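Local coordinates for methionine-binding lipoprotein MetQ (Bacillus subtilis subsp. subtilis, PDB 4GOT) that probably binds methionine and passes it to the membrane-bound permease of the MetNPQ ABC transporter, and also takes part in methionine sulfoxide transport, at residues T13-P16 and H17-L21; V179-A182 and I183-K186; L40-Y43 and K44-N47; A222-E225 and V226-K230; K238-D241 and G242-P246. All coordinates share one frame; numbering follows the deposited sequence.

Contact 1 of 5, residues T13-P16 and H17-L21; sequences TKTP and HAEIL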
loop_
_atom_site.group_PDB
_atom_site.type_symbol
_atom_site.label_atom_id
_atom_site.label_comp_id
_atom_site.label_asym_id
_atom_site.label_seq_id
_atom_site.Cartn_x
_atom_site.Cartn_y
_atom_site.Cartn_z
ATOM N N THR A 13 -6.387 4.303 -5.872
ATOM C CA THR A 13 -5.189 4.356 -6.692
ATOM C C THR A 13 -5.481 3.513 -7.962
ATOM O O THR A 13 -6.344 2.597 -7.936
ATOM C CB THR A 13 -3.930 3.877 -5.884
ATOM O OG1 THR A 13 -4.248 2.728 -5.079
ATOM C CG2 THR A 13 -3.373 5.009 -4.937
ATOM N N LYS A 14 -4.793 3.838 -9.057
ATOM C CA LYS A 14 -5.102 3.314 -10.390
ATOM C C LYS A 14 -5.115 1.821 -10.516
ATOM O O LYS A 14 -6.025 1.267 -11.152
ATOM C CB LYS A 14 -4.128 3.832 -11.444
ATOM C CG LYS A 14 -4.626 3.578 -12.869
ATOM C CD LYS A 14 -3.964 4.559 -13.813
ATOM C CE LYS A 14 -4.142 4.222 -15.290
ATOM N NZ LYS A 14 -2.877 4.608 -15.996
ATOM N N THR A 15 -4.103 1.193 -9.919
ATOM C CA THR A 15 -3.928 -0.251 -9.955
ATOM C C THR A 15 -3.185 -0.773 -8.686
ATOM O O THR A 15 -2.173 -0.222 -8.265
ATOM C CB THR A 15 -3.259 -0.711 -11.300
ATOM O OG1 THR A 15 -3.153 -2.135 -11.327
ATOM C CG2 THR A 15 -1.872 -0.058 -11.518
ATOM N N PRO A 16 -3.693 -1.852 -8.088
ATOM C CA PRO A 16 -4.857 -2.631 -8.582
ATOM C C PRO A 16 -6.230 -2.100 -8.174
ATOM O O PRO A 16 -7.246 -2.648 -8.625
ATOM C CB PRO A 16 -4.674 -3.983 -7.887
ATOM C CG PRO A 16 -3.977 -3.647 -6.619
ATOM C CD PRO A 16 -3.024 -2.533 -6.951
ATOM N N HIS A 17 -6.263 -1.074 -7.314
ATOM C CA HIS A 17 -7.461 -0.759 -6.561
ATOM C C HIS A 17 -8.620 -0.295 -7.496
ATOM O O HIS A 17 -9.764 -0.821 -7.382
ATOM C CB HIS A 17 -7.192 0.285 -5.453
ATOM C CG HIS A 17 -6.064 -0.050 -4.545
ATOM N ND1 HIS A 17 -4.765 -0.136 -4.985
ATOM C CD2 HIS A 17 -6.016 -0.245 -3.199
ATOM C CE1 HIS A 17 -3.983 -0.496 -3.975
ATOM N NE2 HIS A 17 -4.706 -0.526 -2.866
ATOM N N ALA A 18 -8.366 0.632 -8.419
ATOM C CA ALA A 18 -9.453 1.079 -9.342
ATOM C C ALA A 18 -9.894 -0.075 -10.297
ATOM O O ALA A 18 -11.048 -0.189 -10.630
ATOM C CB ALA A 18 -9.081 2.323 -10.162
ATOM N N GLU A 19 -8.976 -0.937 -10.702
ATOM C CA GLU A 19 -9.320 -2.131 -11.506
ATOM C C GLU A 19 -10.205 -3.170 -10.742
ATOM O O GLU A 19 -11.131 -3.780 -11.322
ATOM C CB GLU A 19 -8.050 -2.832 -11.982
ATOM C CG GLU A 19 -7.109 -1.952 -12.785
ATOM C CD GLU A 19 -5.975 -2.736 -13.464
ATOM O OE1 GLU A 19 -5.650 -3.874 -13.019
ATOM O OE2 GLU A 19 -5.392 -2.199 -14.436
ATOM N N ILE A 20 -9.916 -3.379 -9.463
ATOM C CA ILE A 20 -10.727 -4.273 -8.626
ATOM C C ILE A 20 -12.146 -3.725 -8.493
ATOM O O ILE A 20 -13.127 -4.469 -8.678
ATOM C CB ILE A 20 -10.111 -4.486 -7.247
ATOM C CG1 ILE A 20 -8.853 -5.361 -7.374
ATOM C CG2 ILE A 20 -11.093 -5.182 -6.302
ATOM C CD1 ILE A 20 -8.020 -5.325 -6.127
ATOM N N LEU A 21 -12.243 -2.411 -8.253
ATOM C CA LEU A 21 -13.553 -1.731 -8.214
ATOM C C LEU A 21 -14.316 -1.848 -9.540
ATOM O O LEU A 21 -15.522 -2.076 -9.537
ATOM C CB LEU A 21 -13.427 -0.245 -7.777
ATOM C CG LEU A 21 -12.963 0.012 -6.335
ATOM C CD1 LEU A 21 -12.797 1.519 -6.036
ATOM C CD2 LEU A 21 -13.844 -0.681 -5.289
HETATM O O HOH W 1 -2.687 -3.189 -13.778
#

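Contact 2 of 5, residues V179-A182 and I183-K186; sequences VNYA and IQNK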
loop_
_atom_site.group_PDB
_atom_site.type_symbol
_atom_site.label_atom_id
_atom_site.label_comp_id
_atom_site.label_asym_id
_atom_site.label_seq_id
_atom_site.Cartn_x
_atom_site.Cartn_y
_atom_site.Cartn_z
ATOM N N VAL A 179 3.727 -2.090 -4.386
ATOM C CA VAL A 179 3.172 -2.860 -5.518
ATOM C C VAL A 179 2.254 -2.003 -6.440
ATOM O O VAL A 179 2.333 -2.110 -7.654
ATOM C CB VAL A 179 2.412 -4.128 -5.054
ATOM C CG1 VAL A 179 1.736 -4.807 -6.263
ATOM C CG2 VAL A 179 3.314 -5.095 -4.263
ATOM N N ASN A 180 1.380 -1.171 -5.890
ATOM C CA ASN A 180 0.487 -0.356 -6.756
ATOM C C ASN A 180 1.223 0.540 -7.778
ATOM O O ASN A 180 0.867 0.598 -8.966
ATOM C CB ASN A 180 -0.512 0.485 -5.945
ATOM C CG ASN A 180 0.104 1.698 -5.260
ATOM O OD1 ASN A 180 0.757 1.568 -4.196
ATOM N ND2 ASN A 180 -0.188 2.903 -5.794
ATOM N N TYR A 181 2.288 1.196 -7.317
ATOM C CA TYR A 181 3.109 2.038 -8.188
ATOM C C TYR A 181 4.063 1.235 -9.027
ATOM O O TYR A 181 4.314 1.615 -10.175
ATOM C CB TYR A 181 3.824 3.086 -7.362
ATOM C CG TYR A 181 2.895 4.143 -6.877
ATOM C CD1 TYR A 181 2.014 4.779 -7.774
ATOM C CD2 TYR A 181 2.906 4.566 -5.532
ATOM C CE1 TYR A 181 1.149 5.769 -7.335
ATOM C CE2 TYR A 181 2.059 5.574 -5.101
ATOM C CZ TYR A 181 1.188 6.172 -5.999
ATOM O OH TYR A 181 0.322 7.170 -5.586
ATOM N N ALA A 182 4.508 0.057 -8.526
ATOM C CA ALA A 182 5.282 -0.853 -9.374
ATOM C C ALA A 182 4.476 -1.308 -10.566
ATOM O O ALA A 182 4.949 -1.256 -11.682
ATOM C CB ALA A 182 5.761 -2.068 -8.568
ATOM N N ILE A 183 3.256 -1.809 -10.336
ATOM C CA ILE A 183 2.364 -2.254 -11.431
ATOM C C ILE A 183 1.938 -1.076 -12.340
ATOM O O ILE A 183 1.876 -1.260 -13.543
ATOM C CB ILE A 183 1.112 -3.033 -10.937
ATOM C CG1 ILE A 183 1.532 -4.333 -10.222
ATOM C CG2 ILE A 183 0.217 -3.478 -12.108
ATOM C CD1 ILE A 183 0.367 -5.002 -9.554
ATOM N N GLN A 184 1.698 0.104 -11.753
ATOM C CA GLN A 184 1.359 1.305 -12.518
ATOM C C GLN A 184 2.449 1.704 -13.550
ATOM O O GLN A 184 2.117 2.131 -14.643
ATOM C CB GLN A 184 1.015 2.496 -11.570
ATOM C CG GLN A 184 0.361 3.683 -12.328
ATOM C CD GLN A 184 -0.207 4.767 -11.417
ATOM O OE1 GLN A 184 -0.472 4.540 -10.227
ATOM N NE2 GLN A 184 -0.469 5.954 -11.997
ATOM N N ASN A 185 3.723 1.534 -13.173
ATOM C CA ASN A 185 4.909 1.600 -14.039
ATOM C C ASN A 185 5.169 0.343 -14.918
ATOM O O ASN A 185 6.217 0.230 -15.494
ATOM C CB ASN A 185 6.149 1.790 -13.134
ATOM C CG ASN A 185 7.368 2.331 -13.877
ATOM O OD1 ASN A 185 7.316 3.388 -14.520
ATOM N ND2 ASN A 185 8.489 1.624 -13.762
ATOM N N LYS A 186 4.250 -0.610 -14.972
ATOM C CA LYS A 186 4.398 -1.802 -15.824
ATOM C C LYS A 186 5.505 -2.775 -15.374
ATOM O O LYS A 186 6.023 -3.559 -16.181
ATOM C CB LYS A 186 4.624 -1.404 -17.290
ATOM C CG LYS A 186 3.643 -0.369 -17.826
ATOM C CD LYS A 186 2.194 -0.803 -17.670
ATOM C CE LYS A 186 1.261 -0.112 -18.681
ATOM N NZ LYS A 186 1.145 1.371 -18.515
HETATM O O HOH W 2 -1.580 2.533 -8.525
#

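Contact 3 of 5, residues L40-Y43 and K44-N47; sequences LSDY and KMYN. With MSE (selenomethionine), chain B.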
loop_
_atom_site.group_PDB
_atom_site.type_symbol
_atom_site.label_atom_id
_atom_site.label_comp_id
_atom_site.label_asym_id
_atom_site.label_seq_id
_atom_site.Cartn_x
_atom_site.Cartn_y
_atom_site.Cartn_z
ATOM N N LEU A 40 -6.556 9.600 -7.874
ATOM C CA LEU A 40 -5.917 10.882 -7.466
ATOM C C LEU A 40 -4.393 10.786 -7.681
ATOM O O LEU A 40 -3.857 9.678 -7.805
ATOM C CB LEU A 40 -6.315 11.241 -6.015
ATOM C CG LEU A 40 -7.834 11.381 -5.802
ATOM C CD1 LEU A 40 -8.075 11.544 -4.316
ATOM C CD2 LEU A 40 -8.428 12.576 -6.629
ATOM N N SER A 41 -3.697 11.915 -7.739
ATOM C CA SER A 41 -2.263 11.913 -8.143
ATOM C C SER A 41 -1.273 11.458 -7.072
ATOM O O SER A 41 -0.148 11.095 -7.398
ATOM C CB SER A 41 -1.824 13.266 -8.686
ATOM O OG SER A 41 -2.240 14.340 -7.870
ATOM N N ASP A 42 -1.635 11.531 -5.795
ATOM C CA ASP A 42 -0.733 10.984 -4.757
ATOM C C ASP A 42 -1.477 10.647 -3.486
ATOM O O ASP A 42 -2.589 11.113 -3.255
ATOM C CB ASP A 42 0.465 11.942 -4.487
ATOM C CG ASP A 42 0.239 12.870 -3.273
ATOM O OD1 ASP A 42 -0.446 13.887 -3.454
ATOM O OD2 ASP A 42 0.748 12.570 -2.137
ATOM N N TYR A 43 -0.838 9.765 -2.694
ATOM C CA TYR A 43 -1.385 9.138 -1.547
ATOM C C TYR A 43 -1.987 10.147 -0.580
ATOM O O TYR A 43 -2.985 9.839 0.077
ATOM C CB TYR A 43 -0.258 8.389 -0.794
ATOM C CG TYR A 43 0.232 7.017 -1.272
ATOM C CD1 TYR A 43 -0.460 6.239 -2.173
ATOM C CD2 TYR A 43 1.421 6.490 -0.735
ATOM C CE1 TYR A 43 -0.000 4.971 -2.543
ATOM C CE2 TYR A 43 1.902 5.238 -1.094
ATOM C CZ TYR A 43 1.188 4.479 -2.007
ATOM O OH TYR A 43 1.665 3.252 -2.351
ATOM N N LYS A 44 -1.413 11.342 -0.476
ATOM C CA LYS A 44 -1.891 12.319 0.519
ATOM C C LYS A 44 -3.278 12.874 0.161
ATOM O O LYS A 44 -3.973 13.412 1.017
ATOM C CB LYS A 44 -0.883 13.466 0.717
ATOM C CG LYS A 44 0.410 13.128 1.467
ATOM C CD LYS A 44 0.142 12.490 2.848
ATOM C CE LYS A 44 0.917 13.123 4.008
ATOM N NZ LYS A 44 2.386 13.122 3.775
HETATM N N MSE A 45 -3.677 12.741 -1.108
HETATM C CA MSE A 45 -4.958 13.258 -1.551
HETATM C C MSE A 45 -6.198 12.455 -1.113
HETATM O O MSE A 45 -7.310 13.011 -1.022
HETATM C CB MSE A 45 -4.964 13.414 -3.086
HETATM C CG MSE A 45 -4.010 14.474 -3.520
HETATM SE SE MSE A 45 -4.143 14.761 -5.459
HETATM C CE MSE A 45 -5.978 15.459 -5.538
ATOM N N TYR A 46 -6.031 11.160 -0.862
ATOM C CA TYR A 46 -7.169 10.244 -0.739
ATOM C C TYR A 46 -7.954 10.473 0.566
ATOM O O TYR A 46 -9.154 10.598 0.528
ATOM C CB TYR A 46 -6.680 8.799 -0.869
ATOM C CG TYR A 46 -6.238 8.474 -2.282
ATOM C CD1 TYR A 46 -4.943 8.723 -2.715
ATOM C CD2 TYR A 46 -7.139 7.945 -3.208
ATOM C CE1 TYR A 46 -4.561 8.455 -4.049
ATOM C CE2 TYR A 46 -6.770 7.702 -4.530
ATOM C CZ TYR A 46 -5.488 7.941 -4.955
ATOM O OH TYR A 46 -5.142 7.619 -6.266
ATOM N N ASN A 47 -7.277 10.553 1.710
ATOM C CA ASN A 47 -7.953 10.818 2.991
ATOM C C ASN A 47 -8.521 12.218 3.056
ATOM O O ASN A 47 -9.596 12.442 3.648
ATOM C CB ASN A 47 -7.006 10.553 4.153
ATOM C CG ASN A 47 -6.874 9.074 4.441
ATOM O OD1 ASN A 47 -7.834 8.303 4.211
ATOM N ND2 ASN A 47 -5.711 8.654 4.934
HETATM N N MSE B 300 -1.003 -0.033 -1.799
HETATM C CA MSE B 300 0.161 0.370 -0.955
HETATM C C MSE B 300 0.861 -0.848 -0.263
HETATM O O MSE B 300 0.155 -1.620 0.328
HETATM O OXT MSE B 300 2.097 -1.075 -0.223
HETATM C CB MSE B 300 -0.338 1.333 0.135
HETATM C CG MSE B 300 0.724 2.068 0.889
HETATM SE SE MSE B 300 0.008 3.116 2.409
HETATM C CE MSE B 300 -0.781 4.713 1.303
HETATM O O HOH W 3 -4.375 10.213 2.168
#

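Contact 4 of 5, residues A222-E225 and V226-K230; sequences ALME and VLHSK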
loop_
_atom_site.group_PDB
_atom_site.type_symbol
_atom_site.label_atom_id
_atom_site.label_comp_id
_atom_site.label_asym_id
_atom_site.label_seq_id
_atom_site.Cartn_x
_atom_site.Cartn_y
_atom_site.Cartn_z
ATOM N N ALA A 222 -22.639 -3.398 1.294
ATOM C CA ALA A 222 -22.772 -3.932 -0.058
ATOM C C ALA A 222 -21.421 -3.980 -0.788
ATOM O O ALA A 222 -21.114 -4.966 -1.464
ATOM C CB ALA A 222 -23.788 -3.100 -0.864
ATOM N N LEU A 223 -20.628 -2.914 -0.661
ATOM C CA LEU A 223 -19.272 -2.843 -1.231
ATOM C C LEU A 223 -18.350 -3.921 -0.601
ATOM O O LEU A 223 -17.727 -4.685 -1.340
ATOM C CB LEU A 223 -18.703 -1.425 -1.080
ATOM C CG LEU A 223 -17.272 -1.200 -1.602
ATOM C CD1 LEU A 223 -17.177 -1.309 -3.122
ATOM C CD2 LEU A 223 -16.725 0.112 -1.062
HETATM N N MSE A 224 -18.317 -4.017 0.734
HETATM C CA MSE A 224 -17.496 -5.012 1.422
HETATM C C MSE A 224 -17.869 -6.411 0.994
HETATM O O MSE A 224 -17.006 -7.233 0.787
HETATM C CB MSE A 224 -17.626 -4.891 2.949
HETATM C CG MSE A 224 -17.105 -3.580 3.516
HETATM SE SE MSE A 224 -15.412 -3.016 2.721
HETATM C CE MSE A 224 -14.268 -4.459 3.345
ATOM N N GLU A 225 -19.176 -6.657 0.865
ATOM C CA GLU A 225 -19.720 -7.922 0.379
ATOM C C GLU A 225 -19.179 -8.311 -0.997
ATOM O O GLU A 225 -18.730 -9.422 -1.205
ATOM C CB GLU A 225 -21.246 -7.869 0.327
ATOM C CG GLU A 225 -21.930 -8.307 1.606
ATOM C CD GLU A 225 -23.462 -8.393 1.493
ATOM O OE1 GLU A 225 -24.026 -8.183 0.385
ATOM O OE2 GLU A 225 -24.115 -8.673 2.523
ATOM N N VAL A 226 -19.279 -7.419 -1.968
ATOM C CA VAL A 226 -18.734 -7.706 -3.295
ATOM C C VAL A 226 -17.201 -7.921 -3.272
ATOM O O VAL A 226 -16.697 -8.866 -3.917
ATOM C CB VAL A 226 -19.115 -6.623 -4.331
ATOM C CG1 VAL A 226 -18.379 -6.881 -5.632
ATOM C CG2 VAL A 226 -20.626 -6.625 -4.561
ATOM N N LEU A 227 -16.481 -7.094 -2.509
ATOM C CA LEU A 227 -14.993 -7.163 -2.476
ATOM C C LEU A 227 -14.468 -8.440 -1.772
ATOM O O LEU A 227 -13.262 -8.811 -1.883
ATOM C CB LEU A 227 -14.380 -5.924 -1.844
ATOM C CG LEU A 227 -14.569 -4.599 -2.553
ATOM C CD1 LEU A 227 -14.045 -3.441 -1.687
ATOM C CD2 LEU A 227 -13.937 -4.610 -3.936
ATOM N N HIS A 228 -15.366 -9.129 -1.104
ATOM C CA HIS A 228 -15.020 -10.467 -0.518
ATOM C C HIS A 228 -15.669 -11.602 -1.264
ATOM O O HIS A 228 -15.544 -12.740 -0.847
ATOM C CB HIS A 228 -15.309 -10.492 0.984
ATOM C CG HIS A 228 -14.335 -9.658 1.716
ATOM N ND1 HIS A 228 -13.104 -10.150 2.093
ATOM C CD2 HIS A 228 -14.312 -8.325 1.982
ATOM C CE1 HIS A 228 -12.379 -9.155 2.595
ATOM N NE2 HIS A 228 -13.087 -8.035 2.529
ATOM N N SER A 229 -16.354 -11.309 -2.378
ATOM C CA SER A 229 -16.976 -12.413 -3.174
ATOM C C SER A 229 -15.914 -13.378 -3.747
ATOM O O SER A 229 -14.737 -13.009 -3.916
ATOM C CB SER A 229 -17.829 -11.848 -4.318
ATOM O OG SER A 229 -17.037 -11.189 -5.292
ATOM N N LYS A 230 -16.326 -14.590 -4.084
ATOM C CA LYS A 230 -15.421 -15.523 -4.776
ATOM C C LYS A 230 -14.963 -14.909 -6.098
ATOM O O LYS A 230 -13.792 -14.989 -6.420
ATOM C CB LYS A 230 -16.046 -16.908 -5.014
ATOM C CG LYS A 230 -15.045 -17.943 -5.562
ATOM C CD LYS A 230 -15.682 -19.265 -5.963
ATOM C CE LYS A 230 -14.684 -20.216 -6.641
ATOM N NZ LYS A 230 -13.434 -20.460 -5.857
#

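Contact 5 of 5, residues K238-D241 and G242-P246; sequences KKYD and GAVLP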
loop_
_atom_site.group_PDB
_atom_site.type_symbol
_atom_site.label_atom_id
_atom_site.label_comp_id
_atom_site.label_asym_id
_atom_site.label_seq_id
_atom_site.Cartn_x
_atom_site.Cartn_y
_atom_site.Cartn_z
ATOM N N LYS A 238 -5.820 -14.174 -10.088
ATOM C CA LYS A 238 -5.383 -14.462 -11.463
ATOM C C LYS A 238 -4.662 -13.293 -12.156
ATOM O O LYS A 238 -3.630 -13.499 -12.818
ATOM C CB LYS A 238 -6.577 -14.880 -12.325
ATOM C CG LYS A 238 -6.155 -15.418 -13.674
ATOM C CD LYS A 238 -7.256 -16.257 -14.293
ATOM C CE LYS A 238 -6.823 -16.870 -15.624
ATOM N NZ LYS A 238 -5.965 -18.085 -15.488
ATOM N N LYS A 239 -5.229 -12.093 -12.012
ATOM C CA LYS A 239 -4.780 -10.921 -12.769
ATOM C C LYS A 239 -3.392 -10.385 -12.376
ATOM O O LYS A 239 -2.647 -9.930 -13.250
ATOM C CB LYS A 239 -5.798 -9.776 -12.709
ATOM C CG LYS A 239 -5.265 -8.488 -13.334
ATOM C CD LYS A 239 -6.280 -7.669 -14.116
ATOM C CE LYS A 239 -5.555 -6.585 -14.925
ATOM N NZ LYS A 239 -6.445 -5.499 -15.392
ATOM N N TYR A 240 -3.043 -10.446 -11.090
ATOM C CA TYR A 240 -1.823 -9.811 -10.593
ATOM C C TYR A 240 -0.666 -10.757 -10.309
ATOM O O TYR A 240 0.358 -10.304 -9.810
ATOM C CB TYR A 240 -2.133 -8.935 -9.374
ATOM C CG TYR A 240 -3.144 -7.907 -9.747
ATOM C CD1 TYR A 240 -2.840 -6.896 -10.676
ATOM C CD2 TYR A 240 -4.427 -7.978 -9.262
ATOM C CE1 TYR A 240 -3.791 -5.943 -11.047
ATOM C CE2 TYR A 240 -5.390 -7.046 -9.628
ATOM C CZ TYR A 240 -5.079 -6.028 -10.516
ATOM O OH TYR A 240 -6.094 -5.148 -10.835
ATOM N N ASP A 241 -0.819 -12.033 -10.665
ATOM C CA ASP A 241 0.270 -13.031 -10.630
ATOM C C ASP A 241 0.959 -13.119 -9.274
ATOM O O ASP A 241 2.191 -13.181 -9.188
ATOM C CB ASP A 241 1.331 -12.729 -11.718
ATOM C CG ASP A 241 0.795 -12.885 -13.143
ATOM O OD1 ASP A 241 -0.283 -13.497 -13.358
ATOM O OD2 ASP A 241 1.470 -12.379 -14.054
ATOM N N GLY A 242 0.174 -13.104 -8.212
ATOM C CA GLY A 242 0.729 -13.272 -6.865
ATOM C C GLY A 242 1.316 -12.004 -6.268
ATOM O O GLY A 242 1.704 -12.015 -5.106
ATOM N N ALA A 243 1.370 -10.909 -7.038
ATOM C CA ALA A 243 1.842 -9.601 -6.499
ATOM C C ALA A 243 0.818 -8.999 -5.517
ATOM O O ALA A 243 1.147 -8.161 -4.649
ATOM C CB ALA A 243 2.142 -8.633 -7.652
ATOM N N VAL A 244 -0.447 -9.384 -5.705
ATOM C CA VAL A 244 -1.565 -8.896 -4.899
ATOM C C VAL A 244 -2.322 -10.124 -4.450
ATOM O O VAL A 244 -2.688 -10.933 -5.284
ATOM C CB VAL A 244 -2.526 -7.998 -5.730
ATOM C CG1 VAL A 244 -3.654 -7.405 -4.885
ATOM C CG2 VAL A 244 -1.751 -6.898 -6.411
ATOM N N LEU A 245 -2.630 -10.189 -3.166
ATOM C CA LEU A 245 -3.250 -11.323 -2.540
ATOM C C LEU A 245 -4.540 -10.890 -1.808
ATOM O O LEU A 245 -4.492 -9.960 -0.986
ATOM C CB LEU A 245 -2.249 -11.890 -1.517
ATOM C CG LEU A 245 -0.841 -12.145 -2.093
ATOM C CD1 LEU A 245 0.117 -12.470 -0.948
ATOM C CD2 LEU A 245 -0.895 -13.273 -3.156
ATOM N N PRO A 246 -5.684 -11.562 -2.081
ATOM C CA PRO A 246 -6.913 -11.264 -1.298
ATOM C C PRO A 246 -6.713 -11.655 0.174
ATOM O O PRO A 246 -5.900 -12.511 0.426
ATOM C CB PRO A 246 -7.994 -12.117 -1.974
ATOM C CG PRO A 246 -7.280 -13.108 -2.846
ATOM C CD PRO A 246 -5.858 -12.692 -3.010
#

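Contact 1 of 5, residues T13-P16 and H17-L21
The hydroxyl of Thr13 sits over one face of the His17 imidazole, with OG1 2.9 Å from ND1 and also close to CG and CE1 of the ring. His17 lines the selenomethionine pocket. Its other nitrogen, NE2, bonds to Asn206, and the rings of Tyr59 and His85 meet it edge-to-face, so the imidazole is steadied from several directions. Thr13 OG1 lies between its own backbone N and carbonyl carbon (chi1 41°), which brings the hydroxyl above the ring and leaves CG2 beside the backbone N. Behind this first shell the backbone winds into the first turn of helix 14-29. Ala18 N reaches back five residues to Thr13 O (2.9 Å), a wide pi-type turn, and Ile20 N donates to Pro16 O at 2.9 Å in the ordinary helical spacing. A cis peptide bond precedes Pro16; proline suits this place, since it is the residue that most readily accepts one and it has no N-H to satisfy. The turn opens the helix of the beta-alpha-beta unit formed by strand 7-12, helix 14-29 and strand 34-38. Further out, Pro16 CB packs on Ile20 CD1 at 4.0 Å. Thr15 and Glu19 run side by side and share a water, 2.7 Å from Thr15 OG1 and 3.0 Å from Glu19 OE2, while Glu19 OE1 turns to Tyr240.

Contact 2 of 5, residues V179-A182 and I183-K186
Ile183 lays its CD1 methyl against CG1 of Val179, 3.6 Å away, the two branched chains side by side one helical turn apart. Ile183 CG1 stands anti to the carbonyl carbon (chi1 -63°), which carries the chain back to Val179, and the side chain also touches Tyr240 and Pro189. Shortening Ile183 to an alanine is likely to leave Val179 CG1 without its neighbour and open a gap toward Tyr240. On another side of the helix Gln184 OE1 comes to the edge of the Tyr181 ring, 3.5 Å from CD1, with amide and ring planes 37° apart. The same oxygen lies 2.9 Å from a water that can donate to it, though other acceptors compete; the water accepts from Asn180 ND2. That ND2 also lies over the centre of the Tyr181 ring, 3.2 Å above its plane, while OD1 bonds to Tyr43 and weakly to the selenomethionine amino group; an amide suits here, donating and accepting at once. Lys186, at positive phi, is C-prime of the Schellman motif that ends the helix: Leu187 N bonds to Ala182 O, Lys186 N to Ile183 O. Helix 179-184 follows strand 174-177, rests on the start of helix 14-29 through Ile183 and Gln184, and meets helix 189-192 through Pro189.

Contact 3 of 5, residues L40-Y43 and K44-N47
The hydroxyl of Tyr46 reaches back past the start of its own helix to the backbone of Leu40, whose N donates to OH at 2.9 Å. Tyr46 CG, anti to its carbonyl carbon (chi1 -70°), sends the ring back toward Leu40. The two side chains run antiparallel alongside one another, so that Leu40 CB lies over the ring face in a CH-pi contact, 3.9 Å from the ring centroid and offset toward the rim. A tyrosine suits this place: its ring offers a flat apolar surface and its end an acceptor for a loop N-H. Leu40 CD1 lies against the same ring near Tyr46 CD2 and also reaches CB of selenomethionine residue Met45 at 3.8 Å, while Met45 SE comes 3.1 Å from Ser41 OG.

The loop enters helix 44-51 through Asp42. Its OD2 accepts a capping bond from Lys44 N at 3.0 Å, met from above the carboxylate plane, and the negative carboxylate would probably interact well with the positive end of the helix dipole. The backbone O of Asp42 takes Met45 N. The next residue, Tyr43, faces the pocket: the CE methyl of the bound selenomethionine sits over the centre of its ring, 3.4 Å above the plane, and Asn180 helps to fix the phenol end.

The turn connects strand 34-38 to helix 44-51; Tyr46 stacks on Phe60 of strand 57-62, Leu40 and Tyr46 touch Ala11 of strand 7-12, and Lys44 lies along helix 63-72.

Contact 4 of 5, residues A222-E225 and V226-K230
His228 leans back over the last turn of helix 218-227 toward Met224. Its CB lies 3.7 Å from Met224 O, CG stands at a like distance, and CD2 comes closer, 3.1 Å from that oxygen, which lies in the plane of the ring at its edge. Next, NE2 meets the CE methyl of selenomethionine residue Met224 at 3.9 Å, in one of the two conformers deposited for that residue. ND1 is hydrogen-bonded to Lys233 NZ and NE2 weakly to Ala83 O. CG anti to the carbonyl carbon (chi1 -71°) sends the ring back along the helix, where Met224, bent at chi2 and chi3, runs alongside it. Histidine suits this place because its nitrogens can meet polar partners while its carbon edge faces a carbonyl.

The backbone is regular as far as Leu227 N, which donates to Leu223 O at 3.0 Å; their side chains also touch, Leu227 CD1 lying 3.9 Å from Leu223 CG. Beyond it the bonds from His228 N are weak and the helix closes. Val226 O accepts from both Ser229 N and Ser229 OG, the hydroxyl at 2.7 Å, and Ser229 as N-cap also serves Ile232 N of helix 230-239. Glu225 forms a salt bridge with Lys31. Leu227 and Ser229 pack on helix 14-29, and Leu227 also rests on Ile208 of strand 206-211.

Contact 5 of 5, residues K238-D241 and G242-P246
The chain reverses in a type I' beta turn from Tyr240 to Ala243, closed by Ala243 N donating to Tyr240 O at 3.0 Å from above the carbonyl plane. Both central residues have positive phi. Gly242 suits its place because a side chain there would run into Asp241 O, whereas Asp241 adopts the left-handed conformation (phi 54°) with its carboxylate on the outside of the turn.

Across the turn Tyr240 and Val244 extend in parallel. Val244 CG2 comes 3.6 Å from Tyr240 CB and 3.8 Å from CG, so the valine touches the root of the tyrosine and meets its ring obliquely. Val244 CG2 stands anti to the carbonyl carbon while CG1 is anti to N (chi1 -176°), and this turns the CG2 branch to the tyrosine. Lys239 CG lies over the centre of one face of the ring, 3.6 Å above its plane. The turn joins the end of helix 230-239 to edge strand 245-246, which bonds through Leu245 to Leu86.

The phenol OH is hydrogen-bonded to Glu19 OE1, with which Lys239 NZ forms a salt bridge. A serine in place of Tyr240 would probably strip Val244 and Lys239 CG of the ring beside them and deprive Glu19 of its phenol partner. A buried ring thus carries a polar end to a carboxylate, whose negative charge is probably stabilised by the two donors.

How the contacts relate
In this two-lobed fold of the periplasmic-binding-protein clan, contact 2 belongs to the lobe with strand 174-177, and contacts 1, 3, 4 and 5 to the other, across the ligand cleft. Contacts 1, 2 and 3 give His17, Asn180 and Tyr43 to the selenomethionine pocket. Contacts 2 and 3 meet beside it, Asn180 OD1 standing 2.7 Å from Tyr43 OH, while Thr15 O of contact 1 is 2.9 Å from Asn180 CB. Contact 5 backs this group: Glu19 OE1 is 2.6 Å from Tyr240 OH, and Ile183 CD1 lies 3.9 Å from Tyr240 CD1. Contact 4 is more remote, the Leu227 side chain about 13 Å from the ligand, but Leu227 CD2 is 3.7 Å from Ile20 CG2.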